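Local coordinates for protein mercuric reductase (Metallosphaera sedula, PDB 4YWO) that probably reduces mercuric ion to elemental mercury with electrons from NADPH, working as a homodimeric FAD-containing flavoenzyme, at residues 15-21 with 135-141; 122-126 with 298-302. One frame throughout, in Å; residues are numbered along the deposited sequence.

Contact 1 of 2, residues 15-21 with 135-141; sequences MHKLAII and IEAEKFV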
loop_
_atom_site.group_PDB
_atom_site.type_symbol
_atom_site.label_atom_id
_atom_site.label_comp_id
_atom_site.label_asym_id
_atom_site.label_seq_id
_atom_site.Cartn_x
_atom_site.Cartn_y
_atom_site.Cartn_z
ATOM N N MET A 15 -45.948 -10.302 11.393
ATOM C CA MET A 15 -44.888 -9.316 11.499
ATOM C C MET A 15 -43.980 -9.466 10.252
ATOM O O MET A 15 -43.921 -10.520 9.647
ATOM C CB MET A 15 -43.995 -9.688 12.692
ATOM C CG MET A 15 -44.709 -9.685 13.959
ATOM S SD MET A 15 -43.556 -9.562 15.295
ATOM C CE MET A 15 -44.689 -9.631 16.705
ATOM N N HIS A 16 -43.322 -8.405 9.853
ATOM C CA HIS A 16 -42.184 -8.547 8.939
ATOM C C HIS A 16 -41.096 -9.492 9.510
ATOM O O HIS A 16 -40.828 -9.533 10.702
ATOM C CB HIS A 16 -41.580 -7.162 8.708
ATOM C CG HIS A 16 -42.490 -6.236 8.046
ATOM N ND1 HIS A 16 -42.741 -6.262 6.692
ATOM C CD2 HIS A 16 -43.227 -5.226 8.546
ATOM C CE1 HIS A 16 -43.595 -5.301 6.386
ATOM N NE2 HIS A 16 -43.908 -4.660 7.493
ATOM N N LYS A 17 -40.291 -10.136 8.657
ATOM C CA LYS A 17 -39.213 -10.923 9.155
ATOM C C LYS A 17 -38.044 -10.103 9.738
ATOM O O LYS A 17 -37.439 -10.513 10.682
ATOM C CB LYS A 17 -38.643 -11.771 8.003
ATOM C CG LYS A 17 -39.636 -12.850 7.495
ATOM C CD LYS A 17 -38.918 -13.692 6.452
ATOM C CE LYS A 17 -39.883 -14.381 5.537
ATOM N NZ LYS A 17 -40.517 -15.423 6.373
ATOM N N LEU A 18 -37.822 -8.938 9.141
ATOM C CA LEU A 18 -36.708 -8.086 9.538
ATOM C C LEU A 18 -36.947 -6.636 9.234
ATOM O O LEU A 18 -37.332 -6.248 8.104
ATOM C CB LEU A 18 -35.415 -8.530 8.830
ATOM C CG LEU A 18 -34.180 -7.645 9.050
ATOM C CD1 LEU A 18 -33.717 -7.918 10.417
ATOM C CD2 LEU A 18 -33.009 -8.044 8.110
ATOM N N ALA A 19 -36.662 -5.812 10.241
ATOM C CA ALA A 19 -36.618 -4.371 10.063
ATOM C C ALA A 19 -35.229 -3.863 10.436
ATOM O O ALA A 19 -34.692 -4.226 11.494
ATOM C CB ALA A 19 -37.649 -3.636 10.916
ATOM N N ILE A 20 -34.726 -2.959 9.584
ATOM C CA ILE A 20 -33.429 -2.332 9.776
ATOM C C ILE A 20 -33.580 -0.889 10.010
ATOM O O ILE A 20 -34.250 -0.219 9.191
ATOM C CB ILE A 20 -32.530 -2.527 8.481
ATOM C CG1 ILE A 20 -32.332 -3.978 8.209
ATOM C CG2 ILE A 20 -31.168 -1.831 8.648
ATOM C CD1 ILE A 20 -31.967 -4.288 6.762
ATOM N N ILE A 21 -33.045 -0.381 11.097
ATOM C CA ILE A 21 -33.193 1.012 11.469
ATOM C C ILE A 21 -31.922 1.764 11.173
ATOM O O ILE A 21 -30.938 1.647 11.886
ATOM C CB ILE A 21 -33.603 1.257 12.918
ATOM C CG1 ILE A 21 -34.673 0.233 13.384
ATOM C CG2 ILE A 21 -33.973 2.703 13.114
ATOM C CD1 ILE A 21 -35.962 0.370 12.711
ATOM N N ILE A 135 -44.857 -0.479 12.809
ATOM C CA ILE A 135 -44.103 -1.452 12.027
ATOM C C ILE A 135 -43.596 -2.485 13.007
ATOM O O ILE A 135 -42.806 -2.195 13.900
ATOM C CB ILE A 135 -42.929 -0.783 11.275
ATOM C CG1 ILE A 135 -43.405 0.360 10.336
ATOM C CG2 ILE A 135 -42.153 -1.855 10.502
ATOM C CD1 ILE A 135 -44.248 -0.169 9.200
ATOM N N GLU A 136 -44.067 -3.704 12.847
ATOM C CA GLU A 136 -43.711 -4.846 13.650
ATOM C C GLU A 136 -42.749 -5.779 12.878
ATOM O O GLU A 136 -42.995 -6.074 11.714
ATOM C CB GLU A 136 -44.879 -5.699 14.017
ATOM C CG GLU A 136 -46.031 -4.940 14.610
ATOM C CD GLU A 136 -47.200 -5.908 14.957
ATOM O OE1 GLU A 136 -46.893 -6.889 15.694
ATOM O OE2 GLU A 136 -48.319 -5.686 14.498
ATOM N N ALA A 137 -41.793 -6.308 13.583
ATOM C CA ALA A 137 -40.871 -7.250 12.971
ATOM C C ALA A 137 -40.421 -8.282 13.968
ATOM O O ALA A 137 -40.269 -8.033 15.182
ATOM C CB ALA A 137 -39.698 -6.497 12.352
ATOM N N GLU A 138 -40.126 -9.488 13.465
ATOM C CA GLU A 138 -39.611 -10.585 14.247
ATOM C C GLU A 138 -38.206 -10.314 14.751
ATOM O O GLU A 138 -37.807 -10.709 15.828
ATOM C CB GLU A 138 -39.577 -11.883 13.389
ATOM C CG GLU A 138 -40.952 -12.341 12.889
ATOM C CD GLU A 138 -40.924 -13.583 11.995
ATOM O OE1 GLU A 138 -39.839 -14.003 11.575
ATOM O OE2 GLU A 138 -42.010 -14.114 11.661
ATOM N N LYS A 139 -37.455 -9.621 13.864
ATOM C CA LYS A 139 -36.108 -9.299 14.208
ATOM C C LYS A 139 -35.825 -7.840 13.797
ATOM O O LYS A 139 -36.368 -7.377 12.802
ATOM C CB LYS A 139 -35.121 -10.194 13.429
ATOM C CG LYS A 139 -35.203 -11.691 13.743
ATOM C CD LYS A 139 -34.622 -11.912 15.092
ATOM C CE LYS A 139 -34.897 -13.316 15.653
ATOM N NZ LYS A 139 -34.651 -14.288 14.567
ATOM N N PHE A 140 -34.976 -7.162 14.543
ATOM C CA PHE A 140 -34.497 -5.801 14.227
ATOM C C PHE A 140 -32.981 -5.765 14.198
ATOM O O PHE A 140 -32.275 -6.361 15.058
ATOM C CB PHE A 140 -34.941 -4.721 15.219
ATOM C CG PHE A 140 -36.430 -4.424 15.126
ATOM C CD1 PHE A 140 -37.308 -5.285 15.746
ATOM C CD2 PHE A 140 -36.916 -3.293 14.538
ATOM C CE1 PHE A 140 -38.683 -5.022 15.735
ATOM C CE2 PHE A 140 -38.306 -3.046 14.545
ATOM C CZ PHE A 140 -39.150 -3.938 15.069
ATOM N N VAL A 141 -32.459 -4.918 13.307
ATOM C CA VAL A 141 -31.072 -4.507 13.405
ATOM C C VAL A 141 -31.014 -3.009 13.529
ATOM O O VAL A 141 -31.552 -2.279 12.625
ATOM C CB VAL A 141 -30.290 -4.967 12.136
ATOM C CG1 VAL A 141 -28.866 -4.356 12.177
ATOM C CG2 VAL A 141 -30.275 -6.477 11.998
HETATM O O HOH W 1 -37.265 -13.240 11.023
#
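A chain that leaves one sheet and enters another can keep the same parallel partner throughout, as residues 135-141 do beside 15-21. Ile135 brings CG2 to 4.0 Å from His16 CD2. At Glu136 the pairing begins, its O accepting from His16 N at 3.0 Å; Ala137 follows opposite His16, and Ala137 CB lies 3.8 Å from Ala19 CB. Glu138 N donates to His16 O at 2.9 Å where both segments turn a corner, at Lys17 and Glu138. There a water donates to Lys17 O (2.8 Å) and to Glu138 OE1 (2.7 Å), while the bond from Lys139 N to Lys17 O is weak at 3.3 Å. Regular parallel pairing then resumes: Lys139 O accepts from Ala19 N (3.0 Å). Phe140 lies on the same face as Ala19, Phe140 CD2 3.7 Å from Ala19 CB. Val141 N donates to Ala19 O (3.0 Å) and Val141 O accepts from Ile21 N (2.9 Å); on the other face Val141 CG2 meets Leu18 CD1 at 4.1 Å. Strand 16-21 is central in the Rossmann-type FAD-binding sheet, with 42-45 on its second edge; strand 133-137 is outermost in the three-stranded antiparallel sheet, next to 127-130, where Ile135 reaches Val128 and Val130.

Contact 2 of 2, residues 122-126 with 298-302; sequences FISPH and NPHIY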
loop_
_atom_site.group_PDB
_atom_site.type_symbol
_atom_site.label_atom_id
_atom_site.label_comp_id
_atom_site.label_asym_id
_atom_site.label_seq_id
_atom_site.Cartn_x
_atom_site.Cartn_y
_atom_site.Cartn_z
ATOM N N PHE A 122 -38.809 2.840 19.124
ATOM C CA PHE A 122 -39.374 1.613 19.629
ATOM C C PHE A 122 -40.587 1.937 20.538
ATOM O O PHE A 122 -40.470 2.878 21.351
ATOM C CB PHE A 122 -38.427 0.727 20.358
ATOM C CG PHE A 122 -37.475 0.014 19.379
ATOM C CD1 PHE A 122 -36.327 0.650 19.011
ATOM C CD2 PHE A 122 -37.763 -1.169 18.903
ATOM C CE1 PHE A 122 -35.464 0.015 18.114
ATOM C CE2 PHE A 122 -36.946 -1.801 17.920
ATOM C CZ PHE A 122 -35.798 -1.141 17.566
ATOM N N ILE A 123 -41.610 1.133 20.329
ATOM C CA ILE A 123 -42.804 1.191 21.238
ATOM C C ILE A 123 -43.096 -0.130 21.921
ATOM O O ILE A 123 -44.011 -0.177 22.820
ATOM C CB ILE A 123 -44.029 1.712 20.443
ATOM C CG1 ILE A 123 -44.409 0.813 19.278
ATOM C CG2 ILE A 123 -43.844 3.178 20.006
ATOM C CD1 ILE A 123 -45.571 1.264 18.361
ATOM N N SER A 124 -42.418 -1.233 21.575
ATOM C CA SER A 124 -42.578 -2.494 22.216
ATOM C C SER A 124 -41.336 -3.296 21.838
ATOM O O SER A 124 -40.584 -2.877 20.942
ATOM C CB SER A 124 -43.798 -3.198 21.732
ATOM O OG SER A 124 -43.642 -3.900 20.520
ATOM N N PRO A 125 -41.190 -4.468 22.427
ATOM C CA PRO A 125 -40.068 -5.328 22.058
ATOM C C PRO A 125 -40.104 -5.809 20.648
ATOM O O PRO A 125 -39.030 -6.350 20.180
ATOM C CB PRO A 125 -40.242 -6.541 23.005
ATOM C CG PRO A 125 -40.917 -5.962 24.197
ATOM C CD PRO A 125 -41.891 -5.014 23.618
ATOM N N HIS A 126 -41.205 -5.694 19.901
ATOM C CA HIS A 126 -41.287 -6.106 18.504
ATOM C C HIS A 126 -41.812 -5.069 17.529
ATOM O O HIS A 126 -42.175 -5.398 16.430
ATOM C CB HIS A 126 -42.156 -7.366 18.247
ATOM C CG HIS A 126 -41.453 -8.616 18.593
ATOM N ND1 HIS A 126 -41.630 -9.215 19.832
ATOM C CD2 HIS A 126 -40.494 -9.340 17.933
ATOM C CE1 HIS A 126 -40.814 -10.257 19.934
ATOM N NE2 HIS A 126 -40.135 -10.372 18.789
ATOM N N ASN A 298 -32.555 -7.764 24.322
ATOM C CA ASN A 298 -33.682 -8.340 23.658
ATOM C C ASN A 298 -33.181 -9.236 22.629
ATOM O O ASN A 298 -32.525 -8.802 21.683
ATOM C CB ASN A 298 -34.542 -7.243 23.051
ATOM C CG ASN A 298 -35.700 -7.741 22.274
ATOM O OD1 ASN A 298 -35.768 -8.849 21.718
ATOM N ND2 ASN A 298 -36.692 -6.848 22.148
ATOM N N PRO A 299 -33.385 -10.561 22.757
ATOM C CA PRO A 299 -32.726 -11.486 21.810
ATOM C C PRO A 299 -33.189 -11.437 20.378
ATOM O O PRO A 299 -32.569 -12.054 19.507
ATOM C CB PRO A 299 -33.027 -12.917 22.444
ATOM C CG PRO A 299 -34.372 -12.660 23.082
ATOM C CD PRO A 299 -34.329 -11.293 23.670
ATOM N N HIS A 300 -34.228 -10.646 20.090
ATOM C CA HIS A 300 -34.648 -10.444 18.736
ATOM C C HIS A 300 -34.102 -9.131 18.107
ATOM O O HIS A 300 -34.496 -8.850 16.971
ATOM C CB HIS A 300 -36.159 -10.342 18.679
ATOM C CG HIS A 300 -36.828 -11.557 19.220
ATOM N ND1 HIS A 300 -36.782 -12.768 18.556
ATOM C CD2 HIS A 300 -37.400 -11.803 20.419
ATOM C CE1 HIS A 300 -37.394 -13.690 19.280
ATOM N NE2 HIS A 300 -37.768 -13.132 20.421
ATOM N N ILE A 301 -33.310 -8.434 18.842
ATOM C CA ILE A 301 -32.789 -7.073 18.415
ATOM C C ILE A 301 -31.256 -7.170 18.486
ATOM O O ILE A 301 -30.658 -7.488 19.532
ATOM C CB ILE A 301 -33.332 -5.939 19.244
ATOM C CG1 ILE A 301 -34.836 -5.935 19.129
ATOM C CG2 ILE A 301 -32.717 -4.601 18.805
ATOM C CD1 ILE A 301 -35.515 -4.823 19.900
ATOM N N TYR A 302 -30.658 -6.813 17.329
ATOM C CA TYR A 302 -29.195 -6.746 17.182
ATOM C C TYR A 302 -28.887 -5.278 16.836
ATOM O O TYR A 302 -29.780 -4.453 16.516
ATOM C CB TYR A 302 -28.832 -7.642 16.039
ATOM C CG TYR A 302 -28.970 -9.115 16.348
ATOM C CD1 TYR A 302 -30.216 -9.694 16.295
ATOM C CD2 TYR A 302 -27.871 -9.912 16.522
ATOM C CE1 TYR A 302 -30.365 -11.041 16.572
ATOM C CE2 TYR A 302 -28.003 -11.265 16.822
ATOM C CZ TYR A 302 -29.233 -11.811 16.770
ATOM O OH TYR A 302 -29.509 -13.153 17.011
#
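This is a turn-to-turn contact joining two layers of the FAD-binding fold: the bend between strands 120-124 and 127-130 of the antiparallel sheet meets the type I beta turn Asn298-Ile301 that leads into edge strand 301-303 of the parallel sheet. A single hydrogen bond links them, from Asn298 ND2 to Pro125 O at 3.1 Å; the same ND2 also bonds to Ala278 O. Each turn is closed by a side chain accepting from a backbone N two residues on: Ser124 OG from His126 N (3.1 Å) in an ST turn, Asn298 OD1 from His300 N (2.9 Å) in an Asx turn. Flanking the Asn298-Pro125 bond, His126 NE2 lies over one face of the His300 ring, 3.5 Å from His300 CD2, with the ring planes inclined at 49°. Deeper in, Ile301 CD1 packs 3.9 Å from Phe122 CE2 and 3.8 Å from Pro125 O. Ile301 also rests on Phe140 and Ile142 of strand 139-142, and Tyr302 turns to helix 314-330.

Overall arrangement
The two contacts illustrate how a chain passing from one sheet to the next ties the two together. Their centres lie about 9 Å apart, and residues 139-141 of contact 1 pair directly with the 298-302 segment of contact 2: Phe140 N is 3.0 Å from His300 O and Phe140 O 2.8 Å from Tyr302 N, both probable hydrogen bonds. The Phe140 ring meets Phe122 edge-to-face between the sheets, and Met15 of contact 1 touches His126 of contact 2. Of the two, contact 1 comes nearer the cofactor: the side chain of Ile21 is about 4 Å from FAD and about 4 Å from that of Ala120, an FAD-binding residue, whereas the side chain of Phe122 in contact 2 stays about 8 Å from FAD.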